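Local coordinates for protein pectate lyase 47 (Bacillus sp. TS-47, PDB 1VBL) that cleaves pectate by lyase chemistry, as a calcium-binding, thermostable member of polysaccharide lyase family 1, at residues N327-F332 against H397-V402. Sequence-based numbering, arbitrary orientation.
Sequences NNYFSF and HPTPSV
Asn327 reaches the chain at His397, just before the turn 398-402, and ties it down with a single side-chain bond. Its ND2 donates to the backbone O of His397 at 2.9 Å, almost straight at 174°; the acceptor lies in the amide plane of Asn327, while the donor stands above the carbonyl plane of His397. Thr399 comes in against the same side chain, its OG1 3.1 Å from Asn327 CB, but that hydroxyl is hydrogen-bonded to Gly356 O on the next strand. The methyl CG2 of Thr399 sits 3.4 Å from Asn328 O. Tyr329 adds a ring edge: CD1 lies 3.4 Å from Thr399 O, near the ring plane, and its OH is hydrogen-bonded to Asp360 OD2. Val402, at the start of helix 402-409, sets CG1 4.2 Å from Tyr329 CB. An alanine at Asn327 would probably leave the His397 carbonyl without this donor and the chain at His397 freer to shift. Away from the calcium site, the contact thus joins a strand of the parallel beta-helix characteristic of this family to the segment leading into helix 402-409. One directional amide bond is backed by carbon-to-oxygen contacts and one apolar pair, while the Thr399 and Tyr329 hydroxyls are engaged by strand 351-361.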
loop_
_atom_site.group_PDB
_atom_site.type_symbol
_atom_site.label_atom_id
_atom_site.label_comp_id
_atom_site.label_asym_id
_atom_site.label_seq_id
_atom_site.Cartn_x
_atom_site.Cartn_y
_atom_site.Cartn_z
ATOM N N ASN A 327 -18.164 -11.157 2.008
ATOM C CA ASN A 327 -18.920 -10.303 1.105
ATOM C C ASN A 327 -18.140 -9.311 0.243
ATOM O O ASN A 327 -18.422 -8.109 0.253
ATOM C CB ASN A 327 -19.977 -9.561 1.929
ATOM C CG ASN A 327 -20.903 -10.516 2.666
ATOM O OD1 ASN A 327 -20.636 -11.719 2.734
ATOM N ND2 ASN A 327 -21.989 -9.988 3.227
ATOM N N ASN A 328 -17.164 -9.821 -0.501
ATOM C CA ASN A 328 -16.380 -8.987 -1.398
ATOM C C ASN A 328 -16.955 -9.225 -2.784
ATOM O O ASN A 328 -17.419 -10.323 -3.089
ATOM C CB ASN A 328 -14.901 -9.373 -1.349
ATOM C CG ASN A 328 -14.306 -9.180 0.024
ATOM O OD1 ASN A 328 -14.189 -10.129 0.804
ATOM N ND2 ASN A 328 -13.948 -7.945 0.341
ATOM N N TYR A 329 -16.922 -8.192 -3.615
ATOM C CA TYR A 329 -17.483 -8.258 -4.959
ATOM C C TYR A 329 -16.416 -8.051 -6.030
ATOM O O TYR A 329 -15.711 -7.042 -6.019
ATOM C CB TYR A 329 -18.558 -7.176 -5.084
ATOM C CG TYR A 329 -19.504 -7.319 -6.255
ATOM C CD1 TYR A 329 -20.865 -7.509 -6.042
ATOM C CD2 TYR A 329 -19.048 -7.220 -7.572
ATOM C CE1 TYR A 329 -21.758 -7.594 -7.106
ATOM C CE2 TYR A 329 -19.938 -7.304 -8.651
ATOM C CZ TYR A 329 -21.293 -7.491 -8.404
ATOM O OH TYR A 329 -22.186 -7.573 -9.447
ATOM N N PHE A 330 -16.312 -9.001 -6.959
ATOM C CA PHE A 330 -15.335 -8.911 -8.046
ATOM C C PHE A 330 -16.022 -8.735 -9.395
ATOM O O PHE A 330 -16.994 -9.426 -9.700
ATOM C CB PHE A 330 -14.471 -10.177 -8.136
ATOM C CG PHE A 330 -13.543 -10.377 -6.974
ATOM C CD1 PHE A 330 -14.011 -10.904 -5.775
ATOM C CD2 PHE A 330 -12.191 -10.063 -7.094
ATOM C CE1 PHE A 330 -13.145 -11.120 -4.711
ATOM C CE2 PHE A 330 -11.312 -10.273 -6.038
ATOM C CZ PHE A 330 -11.789 -10.805 -4.841
ATOM N N SER A 331 -15.496 -7.822 -10.202
ATOM C CA SER A 331 -16.036 -7.566 -11.531
ATOM C C SER A 331 -14.896 -7.595 -12.544
ATOM O O SER A 331 -13.887 -6.919 -12.365
ATOM C CB SER A 331 -16.720 -6.198 -11.570
ATOM O OG SER A 331 -17.248 -5.931 -12.855
ATOM N N PHE A 332 -15.059 -8.390 -13.597
ATOM C CA PHE A 332 -14.059 -8.508 -14.660
ATOM C C PHE A 332 -14.798 -8.328 -15.986
ATOM O O PHE A 332 -15.937 -8.770 -16.115
ATOM C CB PHE A 332 -13.417 -9.901 -14.641
ATOM C CG PHE A 332 -12.548 -10.165 -13.439
ATOM C CD1 PHE A 332 -11.182 -9.898 -13.480
ATOM C CD2 PHE A 332 -13.091 -10.707 -12.277
ATOM C CE1 PHE A 332 -10.365 -10.173 -12.380
ATOM C CE2 PHE A 332 -12.286 -10.986 -11.171
ATOM C CZ PHE A 332 -10.920 -10.719 -11.223
ATOM N N HIS A 397 -22.071 -5.261 4.977
ATOM C CA HIS A 397 -23.162 -5.149 4.018
ATOM C C HIS A 397 -23.304 -6.373 3.131
ATOM O O HIS A 397 -22.338 -7.106 2.907
ATOM C CB HIS A 397 -22.956 -3.924 3.133
ATOM C CG HIS A 397 -22.791 -2.654 3.901
ATOM N ND1 HIS A 397 -23.786 -2.134 4.701
ATOM C CD2 HIS A 397 -21.738 -1.811 4.013
ATOM C CE1 HIS A 397 -23.351 -1.028 5.275
ATOM N NE2 HIS A 397 -22.111 -0.809 4.875
ATOM N N PRO A 398 -24.525 -6.617 2.627
ATOM C CA PRO A 398 -24.786 -7.758 1.750
ATOM C C PRO A 398 -23.989 -7.520 0.475
ATOM O O PRO A 398 -23.983 -6.416 -0.059
ATOM C CB PRO A 398 -26.297 -7.692 1.530
ATOM C CG PRO A 398 -26.608 -6.224 1.692
ATOM C CD PRO A 398 -25.756 -5.842 2.873
ATOM N N THR A 399 -23.327 -8.560 -0.014
ATOM C CA THR A 399 -22.478 -8.436 -1.193
ATOM C C THR A 399 -23.026 -7.684 -2.408
ATOM O O THR A 399 -22.307 -6.890 -3.024
ATOM C CB THR A 399 -21.987 -9.818 -1.649
ATOM O OG1 THR A 399 -21.668 -10.610 -0.498
ATOM C CG2 THR A 399 -20.722 -9.671 -2.508
ATOM N N PRO A 400 -24.295 -7.909 -2.780
ATOM C CA PRO A 400 -24.748 -7.160 -3.959
ATOM C C PRO A 400 -24.821 -5.635 -3.806
ATOM O O PRO A 400 -24.857 -4.911 -4.800
ATOM C CB PRO A 400 -26.098 -7.807 -4.297
ATOM C CG PRO A 400 -26.537 -8.437 -3.015
ATOM C CD PRO A 400 -25.271 -8.938 -2.382
ATOM N N SER A 401 -24.811 -5.147 -2.572
ATOM C CA SER A 401 -24.860 -3.704 -2.325
ATOM C C SER A 401 -23.468 -3.058 -2.338
ATOM O O SER A 401 -23.342 -1.831 -2.395
ATOM C CB SER A 401 -25.517 -3.430 -0.969
ATOM O OG SER A 401 -26.829 -3.958 -0.923
ATOM N N VAL A 402 -22.427 -3.886 -2.295
ATOM C CA VAL A 402 -21.052 -3.390 -2.251
ATOM C C VAL A 402 -20.579 -2.470 -3.383
ATOM O O VAL A 402 -20.048 -1.397 -3.117
ATOM C CB VAL A 402 -20.055 -4.570 -2.093
ATOM C CG1 VAL A 402 -18.614 -4.085 -2.263
ATOM C CG2 VAL A 402 -20.230 -5.200 -0.708
#